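Local coordinates for glucosamine kinase (Streptacidiphilus jiangxiensis, PDB 6HWJ), which catalyses the ATP-dependent phosphorylation of D-glucosamine to D-glucosamine 6-phosphate, with magnesium as cofactor and a lesser activity on glucose, at residues G145-Q150 and Q328-Q333; I295-D300 and A336-G341; V303-R308 and V315-G320. One frame throughout, in Å; residues are numbered along the deposited sequence.

Interaction 1: G145-Q150 and Q328-Q333; sequences GSPAAQ and QRAARQ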
loop_
_atom_site.group_PDB
_atom_site.type_symbol
_atom_site.label_atom_id
_atom_site.label_comp_id
_atom_site.label_asym_id
_atom_site.label_seq_id
_atom_site.Cartn_x
_atom_site.Cartn_y
_atom_site.Cartn_z
ATOM N N GLY A 145 3.430 -11.389 7.180
ATOM C CA GLY A 145 3.794 -10.807 5.906
ATOM C C GLY A 145 2.817 -9.720 5.517
ATOM O O GLY A 145 2.278 -9.028 6.394
ATOM N N SER A 146 2.566 -9.563 4.235
ATOM C CA SER A 146 1.671 -8.533 3.761
ATOM C C SER A 146 0.286 -8.723 4.368
ATOM O O SER A 146 -0.240 -9.852 4.369
ATOM C CB SER A 146 1.560 -8.562 2.232
ATOM O OG SER A 146 0.543 -7.691 1.856
ATOM N N PRO A 147 -0.347 -7.666 4.875
ATOM C CA PRO A 147 -1.736 -7.784 5.331
ATOM C C PRO A 147 -2.781 -7.535 4.252
ATOM O O PRO A 147 -3.965 -7.410 4.595
ATOM C CB PRO A 147 -1.812 -6.694 6.399
ATOM C CG PRO A 147 -0.961 -5.590 5.799
ATOM C CD PRO A 147 0.201 -6.323 5.134
ATOM N N ALA A 148 -2.378 -7.426 2.986
ATOM C CA ALA A 148 -3.313 -6.990 1.950
ATOM C C ALA A 148 -4.585 -7.838 1.918
ATOM O O ALA A 148 -5.675 -7.321 1.677
ATOM C CB ALA A 148 -2.624 -7.003 0.584
ATOM N N ALA A 149 -4.470 -9.145 2.167
ATOM C CA ALA A 149 -5.656 -9.996 2.152
ATOM C C ALA A 149 -6.615 -9.643 3.290
ATOM O O ALA A 149 -7.844 -9.674 3.117
ATOM C CB ALA A 149 -5.259 -11.468 2.267
ATOM N N GLN A 150 -6.077 -9.335 4.464
ATOM C CA GLN A 150 -6.933 -8.962 5.590
ATOM C C GLN A 150 -7.556 -7.588 5.371
ATOM O O GLN A 150 -8.702 -7.353 5.753
ATOM C CB GLN A 150 -6.142 -8.987 6.893
ATOM C CG GLN A 150 -5.781 -10.387 7.369
ATOM C CD GLN A 150 -4.783 -11.083 6.463
ATOM O OE1 GLN A 150 -3.794 -10.487 6.036
ATOM N NE2 GLN A 150 -5.042 -12.355 6.157
ATOM N N GLN A 328 6.642 -6.164 10.296
ATOM C CA GLN A 328 5.894 -5.138 11.019
ATOM C C GLN A 328 4.825 -4.456 10.158
ATOM O O GLN A 328 4.067 -3.625 10.666
ATOM C CB GLN A 328 6.853 -4.077 11.568
ATOM C CG GLN A 328 7.914 -4.633 12.525
ATOM C CD GLN A 328 7.306 -5.188 13.800
ATOM O OE1 GLN A 328 6.139 -4.930 14.113
ATOM N NE2 GLN A 328 8.092 -5.954 14.543
ATOM N N ARG A 329 4.743 -4.783 8.868
ATOM C CA ARG A 329 3.827 -4.060 7.993
ATOM C C ARG A 329 2.368 -4.418 8.247
ATOM O O ARG A 329 1.484 -3.675 7.831
ATOM C CB ARG A 329 4.202 -4.322 6.532
ATOM C CG ARG A 329 5.519 -3.665 6.147
ATOM C CD ARG A 329 6.016 -4.109 4.795
ATOM N NE ARG A 329 7.429 -3.798 4.631
ATOM C CZ ARG A 329 8.210 -4.324 3.693
ATOM N NH1 ARG A 329 7.716 -5.189 2.820
ATOM N NH2 ARG A 329 9.488 -3.981 3.635
ATOM N N ALA A 330 2.097 -5.525 8.907
ATOM C CA ALA A 330 0.729 -5.894 9.237
ATOM C C ALA A 330 0.248 -5.290 10.554
ATOM O O ALA A 330 -0.950 -5.354 10.851
ATOM C CB ALA A 330 0.594 -7.415 9.302
ATOM N N ALA A 331 1.146 -4.707 11.342
ATOM C CA ALA A 331 0.770 -4.227 12.661
ATOM C C ALA A 331 -0.230 -3.079 12.561
ATOM O O ALA A 331 -0.241 -2.300 11.596
ATOM C CB ALA A 331 2.015 -3.773 13.425
ATOM N N ARG A 332 -1.073 -2.975 13.584
ATOM C CA ARG A 332 -2.008 -1.867 13.684
ATOM C C ARG A 332 -1.280 -0.570 14.004
ATOM O O ARG A 332 -0.245 -0.564 14.675
ATOM C CB ARG A 332 -3.054 -2.162 14.746
ATOM C CG ARG A 332 -3.920 -3.344 14.410
ATOM C CD ARG A 332 -4.942 -3.617 15.497
ATOM N NE ARG A 332 -6.048 -4.444 15.000
ATOM C CZ ARG A 332 -6.971 -5.005 15.777
ATOM N NH1 ARG A 332 -6.934 -4.836 17.080
ATOM N NH2 ARG A 332 -7.928 -5.735 15.236
ATOM N N GLN A 333 -1.841 0.534 13.514
ATOM C CA GLN A 333 -1.283 1.869 13.664
ATOM C C GLN A 333 -2.426 2.844 13.942
ATOM O O GLN A 333 -3.600 2.489 13.748
ATOM C CB GLN A 333 -0.542 2.297 12.395
ATOM C CG GLN A 333 0.573 1.336 11.925
ATOM C CD GLN A 333 1.791 1.366 12.832
ATOM O OE1 GLN A 333 1.866 2.173 13.751
ATOM N NE2 GLN A 333 2.754 0.483 12.568
HETATM O O HOH W 1 3.870 -7.896 8.549
#

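Interaction 2: I295-D300 and A336-G341; sequences IDVHGD and ALDVVG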
loop_
_atom_site.group_PDB
_atom_site.type_symbol
_atom_site.label_atom_id
_atom_site.label_comp_id
_atom_site.label_asym_id
_atom_site.label_seq_id
_atom_site.Cartn_x
_atom_site.Cartn_y
_atom_site.Cartn_z
ATOM N N ILE A 295 -5.656 0.700 14.832
ATOM C CA ILE A 295 -6.533 -0.126 14.007
ATOM C C ILE A 295 -5.738 -0.648 12.812
ATOM O O ILE A 295 -4.618 -0.219 12.548
ATOM C CB ILE A 295 -7.781 0.641 13.507
ATOM C CG1 ILE A 295 -7.379 1.848 12.670
ATOM C CG2 ILE A 295 -8.665 1.082 14.694
ATOM C CD1 ILE A 295 -8.515 2.420 11.834
ATOM N N ASP A 296 -6.334 -1.590 12.090
ATOM C CA ASP A 296 -5.838 -1.937 10.757
ATOM C C ASP A 296 -5.913 -0.693 9.869
ATOM O O ASP A 296 -6.984 -0.086 9.735
ATOM C CB ASP A 296 -6.686 -3.067 10.151
ATOM C CG ASP A 296 -6.570 -4.381 10.920
ATOM O OD1 ASP A 296 -5.771 -4.487 11.877
ATOM O OD2 ASP A 296 -7.311 -5.318 10.579
ATOM N N VAL A 297 -4.789 -0.307 9.269
ATOM C CA VAL A 297 -4.725 0.894 8.457
ATOM C C VAL A 297 -4.238 0.522 7.053
ATOM O O VAL A 297 -3.812 -0.599 6.798
ATOM C CB VAL A 297 -3.816 1.986 9.064
ATOM C CG1 VAL A 297 -4.367 2.477 10.401
ATOM C CG2 VAL A 297 -2.385 1.490 9.223
ATOM N N HIS A 298 -4.321 1.490 6.141
ATOM C CA HIS A 298 -3.690 1.340 4.832
ATOM C C HIS A 298 -2.176 1.270 4.980
ATOM O O HIS A 298 -1.529 0.334 4.484
ATOM C CB HIS A 298 -4.087 2.504 3.904
ATOM C CG HIS A 298 -3.536 2.385 2.519
ATOM N ND1 HIS A 298 -2.207 2.623 2.220
ATOM C CD2 HIS A 298 -4.131 2.025 1.344
ATOM C CE1 HIS A 298 -2.005 2.415 0.925
ATOM N NE2 HIS A 298 -3.155 2.051 0.370
ATOM N N GLY A 299 -1.584 2.268 5.640
ATOM C CA GLY A 299 -0.195 2.199 6.052
ATOM C C GLY A 299 0.805 2.757 5.063
ATOM O O GLY A 299 1.987 2.873 5.407
ATOM N N ASP A 300 0.373 3.100 3.860
ATOM C CA ASP A 300 1.258 3.709 2.864
ATOM C C ASP A 300 0.392 4.615 1.998
ATOM O O ASP A 300 0.351 4.497 0.769
ATOM C CB ASP A 300 1.987 2.639 2.055
ATOM C CG ASP A 300 3.016 3.224 1.098
ATOM O OD1 ASP A 300 3.556 4.303 1.388
ATOM O OD2 ASP A 300 3.262 2.592 0.050
ATOM N N ALA A 336 -4.841 8.216 12.331
ATOM C CA ALA A 336 -4.288 9.506 11.963
ATOM C C ALA A 336 -3.050 9.371 11.086
ATOM O O ALA A 336 -2.705 10.316 10.364
ATOM C CB ALA A 336 -3.957 10.317 13.214
ATOM N N LEU A 337 -2.369 8.225 11.125
ATOM C CA LEU A 337 -1.238 8.014 10.237
ATOM C C LEU A 337 -1.660 8.084 8.770
ATOM O O LEU A 337 -1.008 8.750 7.953
ATOM C CB LEU A 337 -0.579 6.664 10.543
ATOM C CG LEU A 337 0.579 6.308 9.607
ATOM C CD1 LEU A 337 1.776 7.226 9.867
ATOM C CD2 LEU A 337 0.997 4.833 9.785
ATOM N N ASP A 338 -2.746 7.391 8.403
ATOM C CA ASP A 338 -3.256 7.514 7.034
ATOM C C ASP A 338 -3.674 8.947 6.751
ATOM O O ASP A 338 -3.492 9.452 5.632
ATOM C CB ASP A 338 -4.448 6.588 6.788
ATOM C CG ASP A 338 -4.075 5.108 6.743
ATOM O OD1 ASP A 338 -2.894 4.755 6.509
ATOM O OD2 ASP A 338 -5.006 4.289 6.925
ATOM N N VAL A 339 -4.292 9.601 7.740
ATOM C CA VAL A 339 -4.782 10.968 7.548
ATOM C C VAL A 339 -3.632 11.885 7.171
ATOM O O VAL A 339 -3.715 12.626 6.187
ATOM C CB VAL A 339 -5.504 11.464 8.810
ATOM C CG1 VAL A 339 -5.755 12.943 8.732
ATOM C CG2 VAL A 339 -6.811 10.704 9.023
ATOM N N VAL A 340 -2.529 11.833 7.936
ATOM C CA VAL A 340 -1.418 12.731 7.662
ATOM C C VAL A 340 -0.717 12.342 6.375
ATOM O O VAL A 340 -0.169 13.201 5.678
ATOM C CB VAL A 340 -0.418 12.779 8.837
ATOM C CG1 VAL A 340 -1.101 13.293 10.097
ATOM C CG2 VAL A 340 0.244 11.427 9.063
ATOM N N GLY A 341 -0.684 11.059 6.052
ATOM C CA GLY A 341 -0.123 10.639 4.764
ATOM C C GLY A 341 -0.834 11.304 3.593
ATOM O O GLY A 341 -0.196 11.813 2.672
#

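Interaction 3: V303-R308 and V315-G320; sequences VGQILR and VVDFDG. With MG (magnesium ion), chain C; MG (magnesium ion), chain F.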
loop_
_atom_site.group_PDB
_atom_site.type_symbol
_atom_site.label_atom_id
_atom_site.label_comp_id
_atom_site.label_asym_id
_atom_site.label_seq_id
_atom_site.Cartn_x
_atom_site.Cartn_y
_atom_site.Cartn_z
ATOM N N VAL A 303 -1.649 10.167 -2.438
ATOM C CA VAL A 303 -2.482 10.324 -3.635
ATOM C C VAL A 303 -2.092 9.330 -4.707
ATOM O O VAL A 303 -2.891 9.014 -5.585
ATOM C CB VAL A 303 -2.416 11.763 -4.203
ATOM C CG1 VAL A 303 -2.845 12.763 -3.169
ATOM C CG2 VAL A 303 -1.017 12.061 -4.750
ATOM N N GLY A 304 -0.843 8.855 -4.697
ATOM C CA GLY A 304 -0.426 7.847 -5.663
ATOM C C GLY A 304 -1.110 6.510 -5.497
ATOM O O GLY A 304 -0.983 5.668 -6.388
ATOM N N GLN A 305 -1.792 6.283 -4.373
ATOM C CA GLN A 305 -2.502 5.038 -4.126
ATOM C C GLN A 305 -3.979 5.157 -4.489
ATOM O O GLN A 305 -4.750 4.236 -4.214
ATOM C CB GLN A 305 -2.387 4.621 -2.663
ATOM C CG GLN A 305 -0.978 4.680 -2.068
ATOM C CD GLN A 305 -0.058 3.620 -2.626
ATOM O OE1 GLN A 305 -0.173 3.215 -3.793
ATOM N NE2 GLN A 305 0.871 3.141 -1.783
ATOM N N ILE A 306 -4.395 6.288 -5.055
ATOM C CA ILE A 306 -5.802 6.518 -5.397
ATOM C C ILE A 306 -5.926 6.601 -6.909
ATOM O O ILE A 306 -5.388 7.525 -7.538
ATOM C CB ILE A 306 -6.361 7.793 -4.739
ATOM C CG1 ILE A 306 -6.083 7.805 -3.227
ATOM C CG2 ILE A 306 -7.867 7.890 -5.022
ATOM C CD1 ILE A 306 -6.837 6.756 -2.424
ATOM N N LEU A 307 -6.659 5.655 -7.485
ATOM C CA LEU A 307 -7.022 5.701 -8.889
ATOM C C LEU A 307 -8.323 6.482 -9.059
ATOM O O LEU A 307 -9.220 6.389 -8.219
ATOM C CB LEU A 307 -7.187 4.292 -9.433
ATOM C CG LEU A 307 -5.997 3.366 -9.161
ATOM C CD1 LEU A 307 -6.316 1.949 -9.628
ATOM C CD2 LEU A 307 -4.739 3.874 -9.821
ATOM N N ARG A 308 -8.416 7.258 -10.147
ATOM C CA ARG A 308 -9.628 8.000 -10.467
ATOM C C ARG A 308 -9.968 7.829 -11.937
ATOM O O ARG A 308 -9.097 7.985 -12.796
ATOM C CB ARG A 308 -9.477 9.496 -10.144
ATOM C CG ARG A 308 -10.784 10.237 -10.224
ATOM C CD ARG A 308 -10.657 11.683 -9.834
ATOM N NE ARG A 308 -10.082 12.507 -10.886
ATOM C CZ ARG A 308 -9.866 13.815 -10.769
ATOM N NH1 ARG A 308 -9.334 14.487 -11.769
ATOM N NH2 ARG A 308 -10.196 14.447 -9.651
ATOM N N VAL A 315 -8.958 3.045 -4.061
ATOM C CA VAL A 315 -7.689 2.948 -3.340
ATOM C C VAL A 315 -7.085 1.576 -3.605
ATOM O O VAL A 315 -7.803 0.563 -3.719
ATOM C CB VAL A 315 -7.875 3.219 -1.838
ATOM C CG1 VAL A 315 -8.901 2.295 -1.234
ATOM C CG2 VAL A 315 -6.506 3.054 -1.102
ATOM N N VAL A 316 -5.759 1.537 -3.756
ATOM C CA VAL A 316 -5.038 0.289 -3.986
ATOM C C VAL A 316 -3.806 0.249 -3.088
ATOM O O VAL A 316 -3.521 1.202 -2.363
ATOM C CB VAL A 316 -4.627 0.124 -5.456
ATOM C CG1 VAL A 316 -5.843 0.109 -6.349
ATOM C CG2 VAL A 316 -3.712 1.260 -5.870
ATOM N N ASP A 317 -3.088 -0.885 -3.136
ATOM C CA ASP A 317 -1.759 -1.038 -2.515
ATOM C C ASP A 317 -1.858 -1.151 -0.996
ATOM O O ASP A 317 -1.543 -0.202 -0.274
ATOM C CB ASP A 317 -0.879 0.149 -2.924
ATOM C CG ASP A 317 0.620 -0.138 -2.757
ATOM O OD1 ASP A 317 0.976 -1.063 -2.004
ATOM O OD2 ASP A 317 1.431 0.585 -3.394
ATOM N N PHE A 318 -2.258 -2.326 -0.502
ATOM C CA PHE A 318 -2.467 -2.563 0.918
ATOM C C PHE A 318 -1.383 -3.431 1.569
ATOM O O PHE A 318 -1.639 -4.055 2.610
ATOM C CB PHE A 318 -3.833 -3.205 1.121
ATOM C CG PHE A 318 -4.979 -2.223 1.023
ATOM C CD1 PHE A 318 -5.306 -1.425 2.096
ATOM C CD2 PHE A 318 -5.706 -2.103 -0.147
ATOM C CE1 PHE A 318 -6.349 -0.522 2.016
ATOM C CE2 PHE A 318 -6.745 -1.202 -0.235
ATOM C CZ PHE A 318 -7.067 -0.415 0.846
ATOM N N ASP A 319 -0.178 -3.456 0.991
ATOM C CA ASP A 319 0.911 -4.268 1.525
ATOM C C ASP A 319 1.551 -3.673 2.772
ATOM O O ASP A 319 2.307 -4.372 3.454
ATOM C CB ASP A 319 2.008 -4.443 0.468
ATOM C CG ASP A 319 1.601 -5.371 -0.642
ATOM O OD1 ASP A 319 0.758 -6.258 -0.398
ATOM O OD2 ASP A 319 2.129 -5.214 -1.762
ATOM N N GLY A 320 1.292 -2.405 3.069
ATOM C CA GLY A 320 1.877 -1.751 4.225
ATOM C C GLY A 320 3.042 -0.838 3.879
ATOM O O GLY A 320 3.471 -0.706 2.732
HETATM MG MG MG C . 1.302 2.198 -4.855
HETATM MG MG MG F . 3.056 -1.710 -1.746
HETATM O O HOH W 2 1.270 3.957 -6.194
HETATM O O HOH W 3 3.764 0.121 -2.578
HETATM O O HOH W 4 2.698 -0.285 -0.113
HETATM O O HOH W 5 -0.154 1.587 -6.150
HETATM O O HOH W 6 2.470 1.339 -6.470
#

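Interaction 1: G145-Q150 and Q328-Q333
Pro147 and Ala330 bring the two segments together, their CA atoms being 5.0 Å apart, at the point where the residue preceding helix 148-157 meets a type I turn running from Gln328 to Ala331. The tight part is the pyrrolidine ring. CB of Pro147 lies 3.8 Å from CB of Ala330, while CG of the same ring sits over the backbone of the turn, 3.7 Å from O of Arg329. The Ala330 methyl is held from a second direction as well, because O of Gly145 comes to 3.7 Å from its CB. Pro147 is buried; Arg329 and Ala330, which cover it, are partly exposed.

Beside this, at the Arg329 side chain and the N of Ala330, the contact is looser, and water takes over from direct packing. No hydrogen bond joins the segments directly. Instead one water donates to O of Gly145 (2.9 Å) and accepts from N of Ala330 (3.0 Å), and so connects the two backbones. Arg329 starts toward segment 145-150, but its end leads away, and its NE is bonded to O of Leu324.

Just before Pro147, Ser146 shapes the entry to the helix. Its OG is turned anti to its own backbone N (chi1 171°) and accepts from N of Ala148 at 3.1 Å with an angle of 165°, forming an ST turn beside Pro147, which occupies the N-cap position. The same OG is hydrogen-bonded to OD1 of Asp319 in one of that residue's two conformers; Asp319 is assigned to the second magnesium site, though this carboxylate stays short of direct coordination. Helix 148-157, led in by the ST turn and touching the loop that carries the metal-site residues, occupies a place consistent with that of helix αC in the bilobal protein-kinase-like fold.

Interaction 2: I295-D300 and A336-G341
The irregular loop 295-300 passes beside helix 335-356 with the CA of Gly299 6.2 Å from that of Asp338, and Gly299 itself adopts positive phi (91°), turning the chain between His298 and Asp300. Asp338 reaches out from the helix and spreads its carboxylate along two successive peptide N-H groups. Its OD2 accepts from N of His298 at 3.0 Å and its OD1 from N of Gly299 at 2.9 Å; the latter bond is nearly straight, at 170°. Both oxygens use their syn lone pairs, so the two amides meet the carboxylate at the side where its oxygens face each other, which should fix its rotation. Carbon atoms close in around it: CB of Val297 is 3.4 Å from OD2, and CB of His298 lies 3.6 Å from each oxygen.

CG of His298 stands opposite the backbone N (chi1 -177°), which carries the ring off from the helix. There its ND1 accepts from N of Asp300 at 3.1 Å, the donor lying almost in the ring plane, while NE2 bonds to O of Val316. These residues form the His-Gly-Asp sequence found in the loop of aminoglycoside-phosphotransferase-like kinases, and Asp300 binds D-glucosamine.

OD2 of Asp338 has a further partner in NE2 of His230. Three N-H donors thus surround a buried carboxylate, which would probably stabilise its negative charge and tie the shape of the substrate-binding loop to the helix.

Interaction 3: V303-R308 and V315-G320
A bend at chi2 (-70°) folds the Gln305 chain round towards Asp317, whose CG stands anti to its backbone N (chi1 -160°), and the two side-chain ends meet at a magnesium ion. OE1 of Gln305 binds this metal at 2.1 Å and OD2 of Asp317 at 2.2 Å; three waters add to the shell, one of them donating to O of Gly304. OD1 of Asp317 holds the second magnesium ion, again at 2.2 Å, so one carboxylate bridges both metals. Amide and carboxylate planes are turned 76° apart. NE2 of Gln305 makes only a weak bond to OD2 of Asp317 (3.1 Å); its stronger partner is O of Asp300.

Asp317-Phe318-Asp319 is consistent with being the counterpart of the protein-kinase DFG motif, and the antiparallel hairpin of strands 306-309 and 312-315 delivers it to the site. Ile306 and Val315 form a non-hydrogen-bonded pair, with CD1 of the isoleucine 3.7 Å from CB of the valine. Just beyond, N of Val316 donates to O of Gln305 at 2.9 Å, a backbone bond next to the metal ligands. Leu307 crosses Val316 at about a right angle, its CD1 3.8 Å from CG1 of the valine.

The three contacts surround one active centre. Interaction 2 is the most buried: a carboxylate held by backbone amides anchors the 295-300 loop to helix 335-356. Interactions 1 and 3 are both partly buried; the first, on the side of helix 148-157, relies on a proline, an alanine and a water, the third on hairpin packing and metal coordination. Polar bonds of His298 and Asp300 tie interaction 2 to interaction 3, and Ser146 ties in interaction 1. Interactions 1 and 2 are joined by the Arg332-Asp296 salt bridge and the backbone pairing of Gln333 with Ile295. Along the chain, interaction 3 is nested within the loops closed by both others.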